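Local coordinates for conserved hypothetical protein (Bacteroides thetaiotaomicron, PDB 2HQY) that is of unknown function but binds coenzyme A and probably transfers an acyl or aminoacyl group, as related acetyltransferase-clan enzymes do, at residues A[166-171]-A[215-220]; A[209-214]-A[246-251]; A[219-224]-A[234-239]. All blocks are in the same frame, centred on the assembly; numbering follows the deposited sequence. Where two conformers were deposited one is given.

Interaction 1: A[166-171]-A[215-220]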
# COMPACT_ATOMS: atom_id res chain seq x y z
N GLN A 166 -9.03 19.60 -3.72
CA GLN A 166 -10.32 19.13 -3.21
C GLN A 166 -11.41 18.99 -4.30
O GLN A 166 -12.22 18.03 -4.28
CB GLN A 166 -10.82 19.96 -2.02
CG GLN A 166 -12.04 19.35 -1.33
CD GLN A 166 -11.73 17.96 -0.76
OE1 GLN A 166 -10.77 17.80 -0.02
NE2 GLN A 166 -12.55 16.96 -1.11
N GLU A 167 -11.46 19.93 -5.24
CA GLU A 167 -12.52 19.78 -6.26
C GLU A 167 -12.25 18.58 -7.17
O GLU A 167 -13.20 17.92 -7.65
CB GLU A 167 -12.80 21.07 -7.04
CG GLU A 167 -11.65 21.64 -7.78
CD GLU A 167 -12.07 22.87 -8.59
OE1 GLU A 167 -13.26 23.24 -8.59
OE2 GLU A 167 -11.20 23.47 -9.22
N CYS A 168 -10.98 18.26 -7.40
CA CYS A 168 -10.63 17.04 -8.16
C CYS A 168 -11.10 15.81 -7.37
O CYS A 168 -11.68 14.87 -7.92
CB CYS A 168 -9.13 16.95 -8.40
SG CYS A 168 -8.54 18.29 -9.50
N LEU A 169 -10.84 15.81 -6.07
CA LEU A 169 -11.27 14.67 -5.23
C LEU A 169 -12.81 14.56 -5.25
O LEU A 169 -13.35 13.44 -5.26
CB LEU A 169 -10.76 14.83 -3.79
CG LEU A 169 -9.25 14.63 -3.64
CD1 LEU A 169 -8.71 15.17 -2.28
CD2 LEU A 169 -8.85 13.15 -3.82
N ASP A 170 -13.48 15.71 -5.26
CA ASP A 170 -14.96 15.76 -5.29
C ASP A 170 -15.49 15.17 -6.59
O ASP A 170 -16.42 14.36 -6.55
CB ASP A 170 -15.46 17.20 -5.08
CG ASP A 170 -15.27 17.71 -3.64
OD1 ASP A 170 -14.92 16.93 -2.74
OD2 ASP A 170 -15.46 18.91 -3.42
N LEU A 171 -14.86 15.52 -7.74
CA LEU A 171 -15.28 14.97 -9.03
C LEU A 171 -15.05 13.46 -9.05
O LEU A 171 -15.91 12.70 -9.52
CB LEU A 171 -14.54 15.64 -10.19
CG LEU A 171 -15.02 15.17 -11.56
CD1 LEU A 171 -16.46 15.58 -11.77
CD2 LEU A 171 -14.12 15.72 -12.65
N GLY A 215 -19.52 27.37 -13.52
CA GLY A 215 -19.16 27.49 -12.11
C GLY A 215 -18.78 26.21 -11.35
O GLY A 215 -18.50 26.27 -10.15
N LYS A 216 -18.77 25.06 -12.03
CA LYS A 216 -18.38 23.81 -11.37
C LYS A 216 -17.34 23.04 -12.17
O LYS A 216 -17.27 23.13 -13.40
CB LYS A 216 -19.57 22.91 -11.06
CG LYS A 216 -20.30 22.31 -12.28
CD LYS A 216 -21.15 21.08 -11.85
CE LYS A 216 -22.33 20.80 -12.81
NZ LYS A 216 -21.93 20.13 -14.11
N ILE A 217 -16.54 22.26 -11.44
CA ILE A 217 -15.58 21.38 -12.08
C ILE A 217 -16.30 20.31 -12.90
O ILE A 217 -17.27 19.68 -12.43
CB ILE A 217 -14.62 20.73 -11.07
CG1 ILE A 217 -13.60 19.86 -11.81
CG2 ILE A 217 -15.39 19.92 -9.99
CD1 ILE A 217 -12.50 19.27 -10.87
N VAL A 218 -15.84 20.13 -14.13
CA VAL A 218 -16.40 19.08 -14.99
C VAL A 218 -15.36 18.09 -15.54
O VAL A 218 -15.73 17.12 -16.18
CB VAL A 218 -17.23 19.66 -16.19
CG1 VAL A 218 -18.45 20.44 -15.70
CG2 VAL A 218 -16.35 20.47 -17.17
N ALA A 219 -14.08 18.36 -15.33
CA ALA A 219 -13.03 17.41 -15.73
C ALA A 219 -11.74 17.75 -15.02
O ALA A 219 -11.54 18.91 -14.64
CB ALA A 219 -12.80 17.45 -17.25
N PHE A 220 -10.87 16.75 -14.82
CA PHE A 220 -9.47 17.03 -14.44
C PHE A 220 -8.56 15.96 -15.03
O PHE A 220 -9.02 14.87 -15.44
CB PHE A 220 -9.30 17.16 -12.91
CG PHE A 220 -9.41 15.85 -12.18
CD1 PHE A 220 -8.27 15.08 -11.94
CD2 PHE A 220 -10.66 15.39 -11.73
CE1 PHE A 220 -8.35 13.84 -11.27
CE2 PHE A 220 -10.76 14.17 -11.04
CZ PHE A 220 -9.59 13.38 -10.83
O HOH W 1 -15.96 22.89 -8.39
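Cys168 holds SG anti to its carbonyl carbon (chi1 -66°) and Phe220 swings CG between its backbone N and carbonyl carbon (chi1 72°), which brings thiol and ring together where helix 165-179 lies over strand 216-227. Cys168 CB sits over the middle of the phenyl face, 3.9 Å from the Phe220 ring centroid and close to the normal, a CH-pi contact. Its sulfur lies nearer the point where the ring is attached, with SG 3.7 Å from Phe220 CB, and makes an oblique sulfur-aromatic contact. In the conformer given, Leu171 CD2 lies at the ring edge, 3.6 Å from Phe220 CD2; with a second conformer modelled, this touch is less certain. Three residues earlier in the strand, Ile217 presses its CD1 methyl on the helix backbone, 3.6 Å from Glu167 O. Both carboxylate oxygens of Glu167 are held: OE1 accepts a hydrogen bond from a water 2.7 Å away, which in turn accepts one from Ile217 N, and OE2 is bonded to His212. Between Ile217 and Phe220 the strand carries a classic bulge, Val218 and Ala219 sharing Leu211 as their partner. Leu198 of helix 185-199 and Ile210 also pack on Cys168. With local axes 8.7 Å apart and a crossing angle of -89°, this is a helix packed nearly perpendicular to the strand it covers, part of the layered alpha/beta architecture expected of the acetyltransferase clan.

Interaction 2: A[209-214]-A[246-251]. With COA (coenzyme A), chain C.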
# COMPACT_ATOMS: atom_id res chain seq x y z
N GLY A 209 -4.49 19.66 -14.86
CA GLY A 209 -5.42 20.73 -15.31
C GLY A 209 -6.84 20.36 -14.91
O GLY A 209 -7.15 19.17 -14.63
N ILE A 210 -7.69 21.38 -14.87
CA ILE A 210 -9.08 21.27 -14.47
C ILE A 210 -9.92 22.12 -15.44
O ILE A 210 -9.51 23.21 -15.83
CB ILE A 210 -9.28 21.82 -13.03
CG1 ILE A 210 -8.51 20.97 -12.01
CG2 ILE A 210 -10.74 21.83 -12.66
CD1 ILE A 210 -8.35 21.69 -10.63
N LEU A 211 -11.05 21.57 -15.85
CA LEU A 211 -12.02 22.28 -16.67
C LEU A 211 -13.24 22.60 -15.80
O LEU A 211 -13.76 21.73 -15.07
CB LEU A 211 -12.40 21.36 -17.84
CG LEU A 211 -12.84 22.00 -19.14
CD1 LEU A 211 -11.71 22.89 -19.70
CD2 LEU A 211 -13.29 20.90 -20.12
N HIS A 212 -13.68 23.86 -15.86
CA HIS A 212 -14.90 24.30 -15.20
C HIS A 212 -15.90 24.81 -16.25
O HIS A 212 -15.51 25.49 -17.22
CB HIS A 212 -14.61 25.42 -14.24
CG HIS A 212 -13.53 25.12 -13.26
ND1 HIS A 212 -12.19 25.35 -13.51
CD2 HIS A 212 -13.61 24.63 -12.00
CE1 HIS A 212 -11.49 25.01 -12.44
NE2 HIS A 212 -12.33 24.57 -11.51
N VAL A 213 -17.17 24.43 -16.07
CA VAL A 213 -18.27 24.95 -16.90
C VAL A 213 -19.39 25.39 -15.97
O VAL A 213 -19.71 24.70 -14.99
CB VAL A 213 -18.78 23.87 -17.90
CG1 VAL A 213 -20.07 24.34 -18.59
CG2 VAL A 213 -17.74 23.56 -18.96
N ASN A 214 -19.97 26.55 -16.26
CA ASN A 214 -21.02 27.14 -15.44
C ASN A 214 -20.75 27.07 -13.93
O ASN A 214 -21.63 26.70 -13.17
CB ASN A 214 -22.39 26.50 -15.78
CG ASN A 214 -22.76 26.66 -17.26
OD1 ASN A 214 -22.47 27.68 -17.91
ND2 ASN A 214 -23.42 25.64 -17.80
N TYR A 246 -14.02 15.63 -22.19
CA TYR A 246 -12.78 14.84 -22.37
C TYR A 246 -11.90 15.40 -23.47
O TYR A 246 -10.67 15.54 -23.29
CB TYR A 246 -13.09 13.35 -22.64
CG TYR A 246 -13.37 12.54 -21.39
CD1 TYR A 246 -14.64 12.00 -21.14
CD2 TYR A 246 -12.35 12.31 -20.44
CE1 TYR A 246 -14.89 11.23 -19.98
CE2 TYR A 246 -12.59 11.56 -19.27
CZ TYR A 246 -13.86 11.02 -19.05
OH TYR A 246 -14.10 10.28 -17.89
N ALA A 247 -12.50 15.76 -24.61
CA ALA A 247 -11.72 16.36 -25.72
C ALA A 247 -11.05 17.67 -25.30
O ALA A 247 -9.86 17.90 -25.61
CB ALA A 247 -12.59 16.59 -26.98
N MET A 248 -11.81 18.56 -24.66
CA MET A 248 -11.27 19.89 -24.31
C MET A 248 -10.14 19.81 -23.26
O MET A 248 -9.12 20.51 -23.40
CB MET A 248 -12.35 20.85 -23.84
CG MET A 248 -11.76 22.25 -23.50
SD MET A 248 -10.88 22.97 -24.97
CE MET A 248 -12.36 23.31 -25.65
N ILE A 249 -10.31 18.97 -22.24
CA ILE A 249 -9.27 18.89 -21.19
C ILE A 249 -7.97 18.27 -21.72
O ILE A 249 -6.87 18.72 -21.37
CB ILE A 249 -9.73 18.23 -19.87
CG1 ILE A 249 -8.72 18.63 -18.77
CG2 ILE A 249 -9.94 16.70 -20.01
CD1 ILE A 249 -9.25 18.68 -17.41
N ASN A 250 -8.12 17.28 -22.60
CA ASN A 250 -7.00 16.67 -23.30
C ASN A 250 -6.20 17.74 -24.06
O ASN A 250 -5.00 17.89 -23.86
CB ASN A 250 -7.58 15.58 -24.23
CG ASN A 250 -6.53 14.84 -25.05
OD1 ASN A 250 -5.46 15.36 -25.39
ND2 ASN A 250 -6.87 13.58 -25.39
N TYR A 251 -6.90 18.52 -24.91
CA TYR A 251 -6.32 19.61 -25.68
C TYR A 251 -5.67 20.70 -24.80
O TYR A 251 -4.54 21.10 -25.06
CB TYR A 251 -7.40 20.22 -26.57
CG TYR A 251 -6.90 21.37 -27.40
CD1 TYR A 251 -6.18 21.15 -28.56
CD2 TYR A 251 -7.13 22.68 -26.99
CE1 TYR A 251 -5.72 22.22 -29.33
CE2 TYR A 251 -6.68 23.77 -27.76
CZ TYR A 251 -5.97 23.53 -28.91
OH TYR A 251 -5.52 24.62 -29.65
N1A COA C . -9.61 2.63 -15.27
C2A COA C . -10.06 3.87 -15.53
N3A COA C . -11.24 4.07 -16.14
C4A COA C . -12.01 3.02 -16.51
C5A COA C . -11.58 1.72 -16.26
C6A COA C . -10.34 1.54 -15.62
N6A COA C . -9.85 0.30 -15.33
N7A COA C . -12.54 0.89 -16.74
C8A COA C . -13.54 1.65 -17.26
N9A COA C . -13.20 2.94 -17.14
C1B COA C . -14.02 4.13 -17.52
C2B COA C . -14.27 4.49 -18.98
O2B COA C . -13.26 5.37 -19.46
C3B COA C . -15.58 5.26 -18.83
O3B COA C . -15.35 6.60 -18.41
P3B COA C . -16.42 7.77 -18.72
O7A COA C . -16.16 8.06 -20.20
O8A COA C . -16.08 8.89 -17.74
O9A COA C . -17.79 7.19 -18.49
C4B COA C . -16.33 4.56 -17.71
O4B COA C . -15.32 3.94 -16.92
C5B COA C . -17.34 3.53 -18.24
O5B COA C . -16.95 3.12 -19.56
P1A COA C . -17.01 1.61 -20.15
O1A COA C . -16.05 1.55 -21.32
O2A COA C . -16.89 0.58 -19.04
O3A COA C . -18.51 1.61 -20.76
O4A COA C . -21.03 1.82 -20.60
O5A COA C . -19.62 1.25 -18.46
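Leu211 lays its two methyls over the root of the Met248 side chain, with Leu211 CD2 3.8 Å from Met248 CB and Leu211 CD1 3.9 Å from Met248 CG, the two side chains crossing at about a right angle. Met248 starts toward the strand with CG anti to the backbone N (chi1 -179°), then bends at its next two torsions and carries the thioether off from the strand. The next residue, Ile249, reaches in with CD1, which rests mainly on the strand backbone, 3.5 Å from Gly209 O and 3.7 Å from Leu211 N, and also meets Leu211 CB, 4.2 Å away. Gly209 has no side chain between its backbone and Ile249. The local axes of 209-213 and 246-251 lie 8.6 Å apart, their directions at 139°; the helix packs on the sheet face bearing Ala219 and Thr221, both touched by Ile249, as in the layered alpha/beta fold expected of the acetyltransferase clan. Phe148 of helix 139-151 packs on both Leu211 and Met248. Helix 245-256 also serves the cofactor: Tyr246 turns away from the strand, and O8A, an oxygen of the 3'-phosphate of coenzyme A, lies at the ring edge in the ring plane and accepts from Tyr246 OH. The modelled separation of Tyr246 OH and coenzyme A O8A, 2.4 Å, is very short, and its exact value is doubtful. A weak bond links this hydroxyl to Ala238 N, while Trp175 NE1 also bonds to the cofactor.

Interaction 3: A[219-224]-A[234-239]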
# COMPACT_ATOMS: atom_id res chain seq x y z
N ALA A 219 -14.08 18.36 -15.33
CA ALA A 219 -13.03 17.41 -15.73
C ALA A 219 -11.74 17.75 -15.02
O ALA A 219 -11.54 18.91 -14.64
CB ALA A 219 -12.80 17.45 -17.25
N PHE A 220 -10.87 16.75 -14.82
CA PHE A 220 -9.47 17.03 -14.44
C PHE A 220 -8.56 15.96 -15.03
O PHE A 220 -9.02 14.87 -15.44
CB PHE A 220 -9.30 17.16 -12.91
CG PHE A 220 -9.41 15.85 -12.18
CD1 PHE A 220 -8.27 15.08 -11.94
CD2 PHE A 220 -10.66 15.39 -11.73
CE1 PHE A 220 -8.35 13.84 -11.27
CE2 PHE A 220 -10.76 14.17 -11.04
CZ PHE A 220 -9.59 13.38 -10.83
N THR A 221 -7.27 16.27 -15.06
CA THR A 221 -6.26 15.36 -15.64
C THR A 221 -4.95 15.68 -14.99
O THR A 221 -4.75 16.83 -14.58
CB THR A 221 -6.20 15.53 -17.20
OG1 THR A 221 -5.35 14.53 -17.77
CG2 THR A 221 -5.71 16.92 -17.63
N PHE A 222 -4.07 14.68 -14.88
CA PHE A 222 -2.72 14.95 -14.39
C PHE A 222 -1.74 13.91 -14.93
O PHE A 222 -2.15 12.83 -15.46
CB PHE A 222 -2.67 15.06 -12.85
CG PHE A 222 -3.08 13.82 -12.10
CD1 PHE A 222 -2.24 12.69 -12.05
CD2 PHE A 222 -4.23 13.84 -11.30
CE1 PHE A 222 -2.59 11.56 -11.28
CE2 PHE A 222 -4.60 12.72 -10.54
CZ PHE A 222 -3.76 11.59 -10.51
N GLY A 223 -0.46 14.25 -14.84
CA GLY A 223 0.61 13.38 -15.28
C GLY A 223 1.94 14.00 -14.97
O GLY A 223 2.03 15.03 -14.29
N MET A 224 2.99 13.34 -15.43
CA MET A 224 4.34 13.89 -15.28
C MET A 224 5.28 13.22 -16.26
O MET A 224 4.90 12.25 -16.92
CB MET A 224 4.85 13.72 -13.81
CG MET A 224 5.11 12.24 -13.30
SD MET A 224 5.68 12.17 -11.56
CE MET A 224 7.35 12.87 -11.72
N HIS A 234 -1.58 10.33 -16.65
CA HIS A 234 -1.95 9.17 -15.81
C HIS A 234 -3.44 9.04 -15.56
O HIS A 234 -3.95 7.93 -15.36
CB HIS A 234 -1.19 9.18 -14.46
CG HIS A 234 0.30 9.28 -14.61
ND1 HIS A 234 0.96 8.76 -15.71
CD2 HIS A 234 1.25 9.85 -13.83
CE1 HIS A 234 2.25 9.04 -15.61
NE2 HIS A 234 2.45 9.69 -14.48
N VAL A 235 -4.14 10.17 -15.50
CA VAL A 235 -5.55 10.19 -15.12
C VAL A 235 -6.23 11.23 -15.99
O VAL A 235 -5.66 12.30 -16.23
CB VAL A 235 -5.72 10.59 -13.58
CG1 VAL A 235 -7.14 11.00 -13.22
CG2 VAL A 235 -5.27 9.41 -12.63
N GLU A 236 -7.43 10.89 -16.45
CA GLU A 236 -8.33 11.87 -17.05
C GLU A 236 -9.77 11.49 -16.68
O GLU A 236 -10.21 10.37 -16.98
CB GLU A 236 -8.13 11.87 -18.57
CG GLU A 236 -8.69 13.07 -19.30
CD GLU A 236 -8.43 12.96 -20.80
OE1 GLU A 236 -7.58 13.72 -21.31
OE2 GLU A 236 -9.04 12.07 -21.45
N LYS A 237 -10.49 12.39 -16.01
CA LYS A 237 -11.86 12.12 -15.55
C LYS A 237 -12.73 13.28 -15.94
O LYS A 237 -12.31 14.44 -15.83
CB LYS A 237 -11.96 11.99 -14.03
CG LYS A 237 -11.22 10.83 -13.41
CD LYS A 237 -11.88 9.54 -13.76
CE LYS A 237 -11.21 8.42 -13.02
NZ LYS A 237 -11.77 7.15 -13.51
N ALA A 238 -13.96 12.98 -16.37
CA ALA A 238 -14.91 14.02 -16.71
C ALA A 238 -16.32 13.64 -16.28
O ALA A 238 -16.65 12.44 -16.17
CB ALA A 238 -14.83 14.35 -18.22
N ASP A 239 -17.10 14.67 -15.95
CA ASP A 239 -18.54 14.54 -15.71
C ASP A 239 -19.15 14.15 -17.07
O ASP A 239 -18.99 14.85 -18.07
CB ASP A 239 -19.09 15.89 -15.20
CG ASP A 239 -20.59 15.86 -14.92
OD1 ASP A 239 -21.32 14.96 -15.40
OD2 ASP A 239 -21.05 16.81 -14.25
O HOH W 2 -5.47 14.87 -20.45
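From CB outward Lys237 travels alongside the Phe220 ring: its CB lies 3.9 Å from Phe220 CE2 and its CG 4.0 Å from Phe220 CZ. A bend at chi2 (-70°) turns CD, the chain then continues extended, and NZ ends in a salt bridge with Glu190, the lysine also making a cation-pi contact with Trp175; both partners bind coenzyme A. Phe222 takes Val235 CB over one face, displaced toward the rim, and Val235 CG2 comes within 3.4 Å of Phe222 CZ. An alanine at Phe222 would probably open a gap between Val235 and the Ala197 and Leu198 side chains of helix 185-199. The two strands form an antiparallel beta hairpin, with a classic bulge where His234 and Val235 are both paired with Phe222; Phe222 O accepts from His234 N at 2.8 Å and only weakly from Val235 N. Val235 O is gripped twice, by Thr221 OG1 at 2.7 Å in the carbonyl plane and by Phe222 N from a tilted approach. On the face of Thr221 and Glu236, a water donates to Thr221 OG1 and Glu236 OE1, while Glu236 OE2 forms a salt bridge with Arg266.

How the interactions relate
The three contacts lie 9 to 10 Å apart, centre to centre, around neighbouring strands 207-213, 216-227 and 230-238. Interactions 1 and 3 share Ala219 and Phe220 of the middle strand. Helix 165-179 of interaction 1 and helix 245-256 of interaction 2 cover opposite faces of these strands, the former over Phe220, the latter over Ala219 and Thr221. Along the chain interactions 1 and 2 interleave, while interaction 3 falls wholly between the two segments of interaction 2. Backbone bonds from Leu211 to Val218 and Ala219, and from Val218 to Asp239, hold the three strands side by side. Ala238 of the pocket sits on the last strand and Tyr246 on helix 245-256 that follows it, so sheet and helix both contribute to the coenzyme A site.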